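Local coordinates for vacuolar protein sorting protein 36 (Saccharomyces cerevisiae, PDB 2CAY) that probably binds membrane lipids through its PH (GLUE) domain and helps link the ESCRT-II complex to membranes during sorting into multivesicular bodies, at residues Gly76-Leu79 with Asp80-Ala83; Phe124-Ala127 with Thr128-Ala131; Gly39-Gly43 with Lys44-Leu48; Pro105-Ser108 with Thr109-Val112. One frame throughout, in Å; residues are numbered along the deposited sequence.

Contact 1 (Gly76-Leu79 with Asp80-Ala83); sequences GLEL and DDLA
The flat groups are the carboxylates of E78 and D81, which lie side by side and point the same way with their planes 74° apart. Neither stacks on the other. D81 OD2 lies against the aliphatic part of E78, 3.8 Å from CB of E78. The E78 chain bends at chi2 (-75°), which carries its carboxylate away to a salt bridge with R26. One water joins the pair: it accepts from E78 N and donates to D81 OD2 at 2.6 Å. D81 CG stands beside its own backbone N (chi1 -69°), which swings OD2 back toward this water. Replacing D81 with alanine is likely to leave the water without its carboxylate acceptor and the E78 methylenes without this neighbour. The backbone makes two successive bonds, D81 N to E78 O at 3.0 Å and L82 N to L79 O at 3.1 Å. In both, the donor sits above the carbonyl plane. Another water donates to both L79 O and L82 O and bridges them. On the buried side L79 CD2 meets L82 CD1 at 4.2 Å, and both leucines reach helix 122-137. Bonds from residue i+3 back to i mark a short 3-10 turn. It carries the chain from strand 75-78 of one sheet to strand 82-88 of the other, a crossing between the two sheets of the PH fold.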
ATOM      1  N   GLY A  76      16.592   8.766 -20.606  1.00 14.38           N
ATOM      2  CA  GLY A  76      17.111   7.498 -20.152  1.00 15.45           C
ATOM      3  C   GLY A  76      17.506   7.542 -18.690  1.00 16.12           C
ATOM      4  O   GLY A  76      17.926   8.586 -18.174  1.00 15.43           O
ATOM      5  N   LEU A  77      17.347   6.408 -18.021  1.00 15.59           N
ATOM      6  CA  LEU A  77      17.790   6.222 -16.661  1.00 17.00           C
ATOM      7  C   LEU A  77      18.707   4.995 -16.603  1.00 15.53           C
ATOM      8  O   LEU A  77      18.348   3.940 -17.142  1.00 15.70           O
ATOM      9  CB  LEU A  77      16.500   5.967 -15.812  1.00 16.83           C
ATOM     10  CG  LEU A  77      16.279   6.406 -14.368  1.00 21.83           C
ATOM     11  CD1 LEU A  77      16.388   7.923 -14.203  1.00 24.22           C
ATOM     12  CD2 LEU A  77      14.915   5.986 -13.931  1.00 18.80           C
ATOM     13  N   GLU A  78      19.853   5.061 -15.933  1.00 15.11           N
ATOM     14  CA  GLU A  78      20.695   3.855 -15.806  1.00 16.45           C
ATOM     15  C   GLU A  78      20.169   2.907 -14.731  1.00 16.56           C
ATOM     16  O   GLU A  78      19.979   3.320 -13.598  1.00 16.90           O
ATOM     17  CB  GLU A  78      22.153   4.176 -15.452  1.00 16.99           C
ATOM     18  CG  GLU A  78      22.850   5.235 -16.316  1.00 20.63           C
ATOM     19  CD  GLU A  78      23.234   4.743 -17.699  1.00 25.59           C
ATOM     20  OE1 GLU A  78      23.315   3.516 -17.948  1.00 25.19           O
ATOM     21  OE2 GLU A  78      23.457   5.614 -18.551  1.00 29.61           O
ATOM     22  N   LEU A  79      19.963   1.634 -15.075  1.00 15.98           N
ATOM     23  CA  LEU A  79      19.635   0.623 -14.058  1.00 16.46           C
ATOM     24  C   LEU A  79      20.683   0.557 -12.937  1.00 17.24           C
ATOM     25  O   LEU A  79      20.356   0.286 -11.785  1.00 16.44           O
ATOM     26  CB  LEU A  79      19.452  -0.759 -14.689  1.00 16.07           C
ATOM     27  CG  LEU A  79      18.279  -0.950 -15.649  1.00 16.84           C
ATOM     28  CD1 LEU A  79      18.395  -2.359 -16.319  1.00 16.43           C
ATOM     29  CD2 LEU A  79      16.913  -0.756 -14.931  1.00 16.32           C
ATOM     30  N   ASP A  80      21.941   0.793 -13.286  1.00 17.87           N
ATOM     31  CA  ASP A  80      23.025   0.844 -12.300  1.00 20.43           C
ATOM     32  C   ASP A  80      22.861   1.954 -11.232  1.00 19.30           C
ATOM     33  O   ASP A  80      23.521   1.911 -10.219  1.00 20.97           O
ATOM     34  CB  ASP A  80      24.379   1.012 -12.991  1.00 21.72           C
ATOM     35  CG  ASP A  80      25.546   0.751 -12.030  1.00 29.44           C
ATOM     36  OD1 ASP A  80      25.727  -0.424 -11.583  1.00 33.56           O
ATOM     37  OD2 ASP A  80      26.266   1.733 -11.707  1.00 36.36           O
ATOM     38  N   ASP A  81      21.993   2.930 -11.457  1.00 17.86           N
ATOM     39  CA  ASP A  81      21.736   3.995 -10.459  1.00 17.01           C
ATOM     40  C   ASP A  81      20.563   3.663  -9.489  1.00 16.21           C
ATOM     41  O   ASP A  81      20.241   4.456  -8.569  1.00 15.01           O
ATOM     42  CB  ASP A  81      21.496   5.317 -11.174  1.00 17.82           C
ATOM     43  CG  ASP A  81      22.780   5.871 -11.847  1.00 22.32           C
ATOM     44  OD1 ASP A  81      23.893   5.388 -11.510  1.00 26.84           O
ATOM     45  OD2 ASP A  81      22.656   6.774 -12.709  1.00 24.59           O
ATOM     46  N   LEU A  82      19.949   2.496  -9.682  1.00 14.49           N
ATOM     47  CA  LEU A  82      18.774   2.092  -8.912  1.00 13.90           C
ATOM     48  C   LEU A  82      19.089   1.065  -7.836  1.00 14.48           C
ATOM     49  O   LEU A  82      19.957   0.205  -8.000  1.00 14.47           O
ATOM     50  CB  LEU A  82      17.682   1.512  -9.839  1.00 14.25           C
ATOM     51  CG  LEU A  82      17.109   2.377 -10.962  1.00 13.11           C
ATOM     52  CD1 LEU A  82      15.922   1.631 -11.637  1.00 13.92           C
ATOM     53  CD2 LEU A  82      16.663   3.792 -10.489  1.00 14.13           C
ATOM     54  N   ALA A  83      18.353   1.154  -6.727  1.00 14.37           N
ATOM     55  CA  ALA A  83      18.429   0.190  -5.649  1.00 14.17           C
ATOM     56  C   ALA A  83      17.213  -0.724  -5.547  1.00 13.87           C
ATOM     57  O   ALA A  83      17.361  -1.933  -5.232  1.00 12.37           O
ATOM     58  CB  ALA A  83      18.725   0.897  -4.281  1.00 14.70           C
TER
HETATM   59  O   HOH W   1      20.577   7.254 -14.261  1.00 19.31           O
HETATM   60  O   HOH W   2      23.022   0.682 -16.096  1.00 19.89           O
HETATM   61  O   HOH W   3      21.688  -1.100  -9.714  1.00 21.09           O

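Contact 2 (Phe124-Ala127 with Thr128-Ala131); sequences FSQA and TERA
F124 and T128 meet through one carbonyl oxygen, and hydrogen bonds carry most of this helical turn. F124 O accepts twice from T128: the backbone N at 2.9 Å and the hydroxyl OG1, also at 2.9 Å. The two donors come from opposite faces of the carbonyl plane. OG1 stands well above it, 37° out, while N is tilted less. T128 OG1 lies beside its own backbone N (chi1 -60°), which turns the hydroxyl back along the helix to this oxygen. The remaining bonds are the regular i+4 set: E129 N to S125 O at 2.9 Å, R130 N to Q126 O, and A131 N to A127 O.

Van der Waals contact is lighter. T128 OG1 also touches the F124 ring obliquely, 3.2 Å from CE2. E129 CG rests 3.4 Å from S125 O. Two polar ends have partners outside this turn: S125 OG bonds to G121 O, and Q126 NE2 to D120 of the third subunit.

The buried side of helix 122-137 faces both sheets. F124 packs on I55 and L57 of strand 53-58 and on L114 and F116 of strand 112-116. T128 sits over L57, V85 and L98, and S125 over Y87 and L98.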
ATOM      1  N   PHE A 124       5.859  -5.319 -17.631  1.00  9.39           N
ATOM      2  CA  PHE A 124       6.984  -4.378 -17.637  1.00  9.43           C
ATOM      3  C   PHE A 124       7.688  -4.334 -16.290  1.00  9.37           C
ATOM      4  O   PHE A 124       8.924  -4.360 -16.208  1.00  9.81           O
ATOM      5  CB  PHE A 124       6.571  -2.975 -18.064  1.00  8.77           C
ATOM      6  CG  PHE A 124       7.773  -2.070 -18.344  1.00  9.62           C
ATOM      7  CD1 PHE A 124       8.313  -1.975 -19.622  1.00 12.35           C
ATOM      8  CD2 PHE A 124       8.388  -1.372 -17.305  1.00 11.57           C
ATOM      9  CE1 PHE A 124       9.467  -1.152 -19.851  1.00 12.82           C
ATOM     10  CE2 PHE A 124       9.514  -0.540 -17.545  1.00 12.99           C
ATOM     11  CZ  PHE A 124      10.049  -0.454 -18.815  1.00 12.42           C
ATOM     12  N   SER A 125       6.904  -4.263 -15.227  1.00  8.17           N
ATOM     13  CA  SER A 125       7.465  -4.177 -13.882  1.00  8.98           C
ATOM     14  C   SER A 125       8.202  -5.456 -13.520  1.00  9.71           C
ATOM     15  O   SER A 125       9.276  -5.407 -12.946  1.00  9.88           O
ATOM     16  CB  SER A 125       6.377  -3.884 -12.860  1.00  8.06           C
ATOM     17  OG  SER A 125       5.756  -2.644 -13.178  1.00 10.61           O
ATOM     18  N   GLN A 126       7.607  -6.605 -13.849  1.00 10.07           N
ATOM     19  CA  GLN A 126       8.272  -7.893 -13.581  1.00 10.97           C
ATOM     20  C   GLN A 126       9.625  -8.013 -14.318  1.00  9.25           C
ATOM     21  O   GLN A 126      10.633  -8.444 -13.731  1.00 10.00           O
ATOM     22  CB  GLN A 126       7.335  -9.049 -13.974  1.00 11.09           C
ATOM     23  CG  GLN A 126       6.211  -9.229 -12.905  1.00 14.17           C
ATOM     24  CD  GLN A 126       5.127 -10.236 -13.314  1.00 15.37           C
ATOM     25  OE1 GLN A 126       4.926 -10.512 -14.501  1.00 22.59           O
ATOM     26  NE2 GLN A 126       4.419 -10.782 -12.320  1.00 20.24           N
ATOM     27  N   ALA A 127       9.651  -7.611 -15.576  1.00  8.70           N
ATOM     28  CA  ALA A 127      10.877  -7.654 -16.372  1.00  8.91           C
ATOM     29  C   ALA A 127      11.934  -6.682 -15.755  1.00  9.08           C
ATOM     30  O   ALA A 127      13.117  -6.988 -15.670  1.00  8.43           O
ATOM     31  CB  ALA A 127      10.562  -7.254 -17.807  1.00  8.77           C
ATOM     32  N   THR A 128      11.482  -5.514 -15.310  1.00  9.11           N
ATOM     33  CA  THR A 128      12.389  -4.514 -14.709  1.00  9.69           C
ATOM     34  C   THR A 128      12.984  -5.027 -13.391  1.00  9.96           C
ATOM     35  O   THR A 128      14.183  -4.874 -13.154  1.00  9.96           O
ATOM     36  CB  THR A 128      11.659  -3.152 -14.473  1.00  8.86           C
ATOM     37  OG1 THR A 128      11.178  -2.641 -15.731  1.00 10.46           O
ATOM     38  CG2 THR A 128      12.644  -2.122 -13.846  1.00 10.24           C
ATOM     39  N   GLU A 129      12.150  -5.642 -12.551  1.00 11.62           N
ATOM     40  CA  GLU A 129      12.632  -6.283 -11.315  1.00 14.35           C
ATOM     41  C   GLU A 129      13.770  -7.282 -11.599  1.00 13.58           C
ATOM     42  O   GLU A 129      14.790  -7.305 -10.884  1.00 13.47           O
ATOM     43  CB  GLU A 129      11.492  -7.005 -10.592  1.00 13.65           C
ATOM     44  CG  GLU A 129      10.490  -6.093  -9.861  1.00 19.03           C
ATOM     45  CD  GLU A 129       9.277  -6.855  -9.234  1.00 21.81           C
ATOM     46  OE1 GLU A 129       8.939  -7.997  -9.672  1.00 31.26           O
ATOM     47  OE2 GLU A 129       8.614  -6.260  -8.331  1.00 31.50           O
ATOM     48  N   ARG A 130      13.604  -8.076 -12.659  1.00 13.90           N
ATOM     49  CA  ARG A 130      14.582  -9.098 -13.028  1.00 16.05           C
ATOM     50  C   ARG A 130      15.871  -8.469 -13.554  1.00 15.01           C
ATOM     51  O   ARG A 130      16.942  -8.915 -13.165  1.00 14.97           O
ATOM     52  CB  ARG A 130      14.000 -10.076 -14.058  1.00 15.33           C
ATOM     53  CG  ARG A 130      14.928 -11.248 -14.417  1.00 18.84           C
ATOM     54  CD  ARG A 130      14.211 -12.338 -15.227  1.00 21.10           C
ATOM     55  NE  ARG A 130      13.294 -13.074 -14.356  1.00 32.49           N
ATOM     56  CZ  ARG A 130      13.421 -14.350 -13.999  1.00 35.47           C
ATOM     57  NH1 ARG A 130      14.403 -15.112 -14.487  1.00 37.44           N
ATOM     58  NH2 ARG A 130      12.531 -14.872 -13.166  1.00 37.55           N
ATOM     59  N   ALA A 131      15.745  -7.443 -14.403  1.00 13.93           N
ATOM     60  CA  ALA A 131      16.877  -6.755 -15.033  1.00 14.39           C
ATOM     61  C   ALA A 131      17.695  -6.028 -13.954  1.00 15.06           C
ATOM     62  O   ALA A 131      18.937  -6.145 -13.918  1.00 14.40           O
ATOM     63  CB  ALA A 131      16.397  -5.796 -16.117  1.00 14.26           C
TER

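Contact 3 (Gly39-Gly43 with Lys44-Leu48); sequences GLYHG and KSKIL. With SO4 (sulfate ion), chain C.
Y41 and K46 form the closely packed part of this hairpin. Their side chains run side by side in the same direction. K46 CA sits over one face of the Y41 ring, 4.2 Å from its centroid, in a CH-pi contact. K46 CG lies 3.6 Å from Y41 CZ, and the extended lysine chain then passes the phenol oxygen. At the ring edge, near its plane, K44 O is 3.4 Å from CD1. Three backbone bonds tie the strands. H42 N meets S45 O at 2.9 Å, nearly straight on to the carbonyl. In S45 N to H42 O and I47 N to L40 O the donor lies above the carbonyl plane. I47 lays CD1 against L40 CB at 3.8 Å, and its CG1 stands beside the backbone N (chi1 -62°), close to H42 CB.

The solvent side is at S45 and along the outer part of K46. Outside partners hold two other side chains. K44 stretches out fully to carbonyls of G90 and T93 of the fourth subunit, and H42 turns its imidazole away to E110.

Y41 OH donates to a sulfate oxygen, O1, at 2.7 Å. R97, S95, S115 and R117 also bond this sulfate, probably from the crystallisation liquor. A leucine in place of Y41 would probably leave the sulfate one donor short and K46 without a ring to lie on. The whole is a beta hairpin with a two-residue loop, closed by a type II' turn from H42 to S45, with G43 at positive phi. Its tyrosine borders an anion pocket that may resemble a phosphate site.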
ATOM      1  N   GLY A  39       3.407   7.749 -18.594  1.00 14.77           N
ATOM      2  CA  GLY A  39       3.775   9.102 -18.179  1.00 14.20           C
ATOM      3  C   GLY A  39       4.795   9.018 -17.059  1.00 13.94           C
ATOM      4  O   GLY A  39       4.872   7.994 -16.331  1.00 13.61           O
ATOM      5  N   LEU A  40       5.579  10.084 -16.901  1.00 12.69           N
ATOM      6  CA  LEU A  40       6.661  10.110 -15.908  1.00 12.39           C
ATOM      7  C   LEU A  40       6.311  10.988 -14.732  1.00 13.18           C
ATOM      8  O   LEU A  40       5.599  11.993 -14.903  1.00 14.11           O
ATOM      9  CB  LEU A  40       7.969  10.601 -16.544  1.00 12.49           C
ATOM     10  CG  LEU A  40       8.525   9.840 -17.752  1.00  9.87           C
ATOM     11  CD1 LEU A  40       9.904  10.452 -18.182  1.00 12.46           C
ATOM     12  CD2 LEU A  40       8.657   8.303 -17.476  1.00 11.36           C
ATOM     13  N   TYR A  41       6.790  10.590 -13.556  1.00 13.16           N
ATOM     14  CA  TYR A  41       6.728  11.387 -12.325  1.00 14.00           C
ATOM     15  C   TYR A  41       8.124  11.573 -11.778  1.00 14.53           C
ATOM     16  O   TYR A  41       8.990  10.681 -11.870  1.00 13.57           O
ATOM     17  CB  TYR A  41       5.899  10.673 -11.246  1.00 13.79           C
ATOM     18  CG  TYR A  41       4.425  10.800 -11.458  1.00 14.09           C
ATOM     19  CD1 TYR A  41       3.655  11.622 -10.606  1.00 15.38           C
ATOM     20  CD2 TYR A  41       3.773  10.096 -12.495  1.00 12.68           C
ATOM     21  CE1 TYR A  41       2.278  11.752 -10.793  1.00 16.03           C
ATOM     22  CE2 TYR A  41       2.388  10.223 -12.681  1.00 16.11           C
ATOM     23  CZ  TYR A  41       1.659  11.051 -11.824  1.00 15.96           C
ATOM     24  OH  TYR A  41       0.302  11.173 -11.992  1.00 16.16           O
ATOM     25  N   HIS A  42       8.359  12.749 -11.222  1.00 14.98           N
ATOM     26  CA  HIS A  42       9.560  12.943 -10.441  1.00 17.16           C
ATOM     27  C   HIS A  42       9.081  13.220  -9.021  1.00 16.97           C
ATOM     28  O   HIS A  42       8.430  14.242  -8.774  1.00 17.47           O
ATOM     29  CB  HIS A  42      10.421  14.095 -10.950  1.00 18.96           C
ATOM     30  CG  HIS A  42      11.758  14.149 -10.268  1.00 24.85           C
ATOM     31  ND1 HIS A  42      12.682  13.119 -10.361  1.00 27.92           N
ATOM     32  CD2 HIS A  42      12.293  15.061  -9.420  1.00 27.68           C
ATOM     33  CE1 HIS A  42      13.734  13.408  -9.615  1.00 30.21           C
ATOM     34  NE2 HIS A  42      13.522  14.578  -9.031  1.00 30.32           N
ATOM     35  N   GLY A  43       9.401  12.310  -8.104  1.00 16.56           N
ATOM     36  CA  GLY A  43       8.742  12.254  -6.801  1.00 16.90           C
ATOM     37  C   GLY A  43       7.247  12.113  -6.995  1.00 17.15           C
ATOM     38  O   GLY A  43       6.793  11.331  -7.842  1.00 15.52           O
ATOM     39  N   LYS A  44       6.467  12.892  -6.234  1.00 17.94           N
ATOM     40  CA  LYS A  44       5.011  12.847  -6.342  1.00 20.04           C
ATOM     41  C   LYS A  44       4.436  13.647  -7.527  1.00 20.68           C
ATOM     42  O   LYS A  44       3.256  13.553  -7.783  1.00 22.58           O
ATOM     43  CB  LYS A  44       4.339  13.317  -5.038  1.00 18.83           C
ATOM     44  CG  LYS A  44       4.892  12.653  -3.793  1.00 19.71           C
ATOM     45  CD  LYS A  44       4.231  13.192  -2.559  1.00 20.74           C
ATOM     46  CE  LYS A  44       4.726  12.463  -1.329  1.00 21.88           C
ATOM     47  NZ  LYS A  44       4.045  12.979  -0.129  1.00 25.16           N
ATOM     48  N   SER A  45       5.247  14.434  -8.227  1.00 21.40           N
ATOM     49  CA  SER A  45       4.746  15.366  -9.265  1.00 21.79           C
ATOM     50  C   SER A  45       4.889  14.864 -10.703  1.00 20.85           C
ATOM     51  O   SER A  45       5.919  14.331 -11.055  1.00 19.53           O
ATOM     52  CB  SER A  45       5.536  16.667  -9.190  1.00 22.46           C
ATOM     53  OG  SER A  45       5.400  17.236  -7.908  1.00 27.58           O
ATOM     54  N   LYS A  46       3.882  15.085 -11.551  1.00 20.67           N
ATOM     55  CA  LYS A  46       4.034  14.774 -12.979  1.00 20.92           C
ATOM     56  C   LYS A  46       5.184  15.558 -13.592  1.00 21.78           C
ATOM     57  O   LYS A  46       5.368  16.751 -13.271  1.00 21.32           O
ATOM     58  CB  LYS A  46       2.770  15.115 -13.753  1.00 20.61           C
ATOM     59  CG  LYS A  46       1.621  14.234 -13.423  1.00 20.81           C
ATOM     60  CD  LYS A  46       0.431  14.609 -14.251  1.00 23.64           C
ATOM     61  CE  LYS A  46      -0.759  13.837 -13.799  1.00 24.23           C
ATOM     62  NZ  LYS A  46      -1.879  14.143 -14.714  1.00 28.19           N
ATOM     63  N   ILE A  47       5.977  14.889 -14.429  1.00 21.22           N
ATOM     64  CA  ILE A  47       6.921  15.588 -15.294  1.00 22.64           C
ATOM     65  C   ILE A  47       6.112  16.142 -16.471  1.00 23.76           C
ATOM     66  O   ILE A  47       5.662  15.400 -17.348  1.00 22.31           O
ATOM     67  CB  ILE A  47       8.093  14.717 -15.812  1.00 22.44           C
ATOM     68  CG1 ILE A  47       8.944  14.192 -14.646  1.00 21.68           C
ATOM     69  CG2 ILE A  47       8.952  15.540 -16.819  1.00 23.03           C
ATOM     70  CD1 ILE A  47      10.148  13.293 -15.023  1.00 23.47           C
ATOM     71  N   LEU A  48       5.951  17.469 -16.480  1.00 25.75           N
ATOM     72  CA  LEU A  48       5.145  18.152 -17.496  1.00 27.33           C
ATOM     73  C   LEU A  48       5.746  17.909 -18.867  1.00 27.06           C
ATOM     74  O   LEU A  48       6.975  17.920 -19.028  1.00 27.92           O
ATOM     75  CB  LEU A  48       5.061  19.656 -17.180  1.00 28.31           C
ATOM     76  CG  LEU A  48       4.537  20.030 -15.788  1.00 31.04           C
ATOM     77  CD1 LEU A  48       4.381  21.534 -15.698  1.00 33.81           C
ATOM     78  CD2 LEU A  48       3.199  19.309 -15.440  1.00 31.19           C
TER
HETATM   79  S   SO4 C1283      -2.132   8.782 -13.143  1.00 18.13           S
HETATM   80  O1  SO4 C1283      -0.764   9.170 -13.434  1.00 17.01           O
HETATM   81  O2  SO4 C1283      -2.802   8.300 -14.353  1.00 15.29           O
HETATM   82  O3  SO4 C1283      -2.829   9.993 -12.676  1.00 21.40           O
HETATM   83  O4  SO4 C1283      -2.217   7.710 -12.186  1.00 15.98           O

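Contact 4 (Pro105-Ser108 with Thr109-Val112); sequences PSSS and TEFV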
ATOM      1  N   PRO A 105      19.985   9.205  -3.519  1.00 19.22           N
ATOM      2  CA  PRO A 105      19.107  10.356  -3.688  1.00 18.91           C
ATOM      3  C   PRO A 105      19.645  11.573  -2.913  1.00 20.72           C
ATOM      4  O   PRO A 105      20.285  11.396  -1.882  1.00 19.85           O
ATOM      5  CB  PRO A 105      17.790   9.885  -3.056  1.00 18.91           C
ATOM      6  CG  PRO A 105      18.183   8.899  -2.044  1.00 16.70           C
ATOM      7  CD  PRO A 105      19.366   8.180  -2.655  1.00 18.77           C
ATOM      8  N   SER A 106      19.381  12.776  -3.413  1.00 21.46           N
ATOM      9  CA  SER A 106      19.877  14.015  -2.766  1.00 23.71           C
ATOM     10  C   SER A 106      18.929  14.367  -1.649  1.00 23.60           C
ATOM     11  O   SER A 106      19.228  15.160  -0.736  1.00 24.05           O
ATOM     12  CB  SER A 106      19.867  15.174  -3.761  1.00 24.25           C
ATOM     13  OG  SER A 106      20.713  14.894  -4.853  1.00 30.41           O
ATOM     14  N   SER A 107      17.761  13.763  -1.743  1.00 23.39           N
ATOM     15  CA  SER A 107      16.704  13.992  -0.836  1.00 23.62           C
ATOM     16  C   SER A 107      15.888  12.702  -0.886  1.00 24.39           C
ATOM     17  O   SER A 107      15.539  12.198  -1.962  1.00 22.12           O
ATOM     18  CB  SER A 107      15.873  15.172  -1.346  1.00 24.48           C
ATOM     19  OG  SER A 107      14.728  15.324  -0.555  1.00 26.62           O
ATOM     20  N   SER A 108      14.782  12.226   0.332  1.00 29.67           N
ATOM     21  CA  SER A 108      13.934  11.067   0.105  1.00 29.27           C
ATOM     22  C   SER A 108      12.739  11.477  -0.754  1.00 28.37           C
ATOM     23  O   SER A 108      11.891  10.661  -1.102  1.00 28.73           O
ATOM     24  CB  SER A 108      13.547  10.478   1.447  1.00 30.24           C
ATOM     25  OG  SER A 108      14.628   9.696   1.927  1.00 29.65           O
ATOM     26  N   THR A 109      12.715  12.741  -1.158  1.00 27.04           N
ATOM     27  CA  THR A 109      11.679  13.215  -2.052  1.00 26.38           C
ATOM     28  C   THR A 109      12.005  12.877  -3.517  1.00 25.18           C
ATOM     29  O   THR A 109      11.143  12.965  -4.390  1.00 25.16           O
ATOM     30  CB  THR A 109      11.403  14.735  -1.873  1.00 27.41           C
ATOM     31  OG1 THR A 109      12.494  15.508  -2.406  1.00 29.54           O
ATOM     32  CG2 THR A 109      11.174  15.078  -0.368  1.00 29.06           C
ATOM     33  N   GLU A 110      13.256  12.488  -3.774  1.00 22.70           N
ATOM     34  CA  GLU A 110      13.741  12.243  -5.120  1.00 21.63           C
ATOM     35  C   GLU A 110      13.658  10.749  -5.437  1.00 19.29           C
ATOM     36  O   GLU A 110      14.496   9.955  -4.983  1.00 19.23           O
ATOM     37  CB  GLU A 110      15.196  12.657  -5.214  1.00 22.06           C
ATOM     38  CG  GLU A 110      15.452  14.093  -4.794  1.00 28.59           C
ATOM     39  CD  GLU A 110      15.917  14.935  -5.935  1.00 35.83           C
ATOM     40  OE1 GLU A 110      17.131  15.250  -5.941  1.00 39.55           O
ATOM     41  OE2 GLU A 110      15.086  15.269  -6.820  1.00 38.78           O
ATOM     42  N   PHE A 111      12.652  10.401  -6.220  1.00 17.81           N
ATOM     43  CA  PHE A 111      12.494   9.062  -6.783  1.00 15.85           C
ATOM     44  C   PHE A 111      11.713   9.254  -8.083  1.00 15.25           C
ATOM     45  O   PHE A 111      11.255  10.354  -8.393  1.00 15.20           O
ATOM     46  CB  PHE A 111      11.750   8.099  -5.806  1.00 15.63           C
ATOM     47  CG  PHE A 111      10.402   8.614  -5.349  1.00 14.71           C
ATOM     48  CD1 PHE A 111       9.225   8.277  -6.032  1.00 15.65           C
ATOM     49  CD2 PHE A 111      10.299   9.398  -4.203  1.00 16.33           C
ATOM     50  CE1 PHE A 111       7.982   8.752  -5.604  1.00 15.40           C
ATOM     51  CE2 PHE A 111       9.064   9.877  -3.784  1.00 15.42           C
ATOM     52  CZ  PHE A 111       7.904   9.539  -4.468  1.00 14.05           C
ATOM     53  N   VAL A 112      11.563   8.186  -8.850  1.00 15.40           N
ATOM     54  CA  VAL A 112      10.827   8.285 -10.106  1.00 15.53           C
ATOM     55  C   VAL A 112       9.616   7.376 -10.095  1.00 14.13           C
ATOM     56  O   VAL A 112       9.617   6.354  -9.428  1.00 14.58           O
ATOM     57  CB  VAL A 112      11.742   7.909 -11.350  1.00 16.92           C
ATOM     58  CG1 VAL A 112      10.869   7.725 -12.648  1.00 15.67           C
ATOM     59  CG2 VAL A 112      12.829   8.980 -11.555  1.00 17.68           C
TER
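A type I beta turn runs from S107 to E110, closed by E110 N donating to S107 O at 2.9 Å, with the donor above the carbonyl plane. The S107 side chain strengthens the same corner. Its OG accepts from T109 OG1 at 2.9 Å and, weakly, from T109 N at 3.3 Å, the serine-to-i+2 pattern of an ST turn. OG lies opposite the backbone N (chi1 173°), which turns it forward over the turn. The T109 hydroxyl sits between its own N and carbonyl carbon (chi1 72°), facing back to meet it. S107 OG has a further partner, E133 of the second subunit.

E110 folds back under the turn. Its CG is 3.6 Å from S107 CB, and OE1 lies 3.5 Å from S106 CB. That oxygen is bonded to Y11 OH, while S106 OG is bonded to E10. F111 offers its ring edge to S108 O, which lies in the ring plane 3.7 Å from CD2.

The loop joins strand 97-102 to strand 112-116. F111 packs on I99 and F101 and meets F91 of the fourth subunit. P105 and F111 both touch Y84 of the second subunit, on its strand 82-88, and S108 OG bonds to A83 O there.

How the contacts relate
The contacts follow the chain in the order 3, 1, 4, 2. Contacts 3 and 4 adjoin, their centres about 12 Å apart. G43 N lies 2.7 Å from F111 O and H42 NE2 2.8 Å from E110 OE2, both probable hydrogen bonds, which join the hairpin to the loop entering strand 112-116. Contacts 1 and 2 touch where L79 CD1 packs 4.0 Å from A131 CB, seating the 3-10 turn on the helix. Contacts 2 and 3 lie on opposite sides of the chain's centre, about 20 Å between centres. Among the four, only contact 3 includes the sulfate. Between subunits, A83 of contact 1 packs on P105 of contact 4 in the second copy.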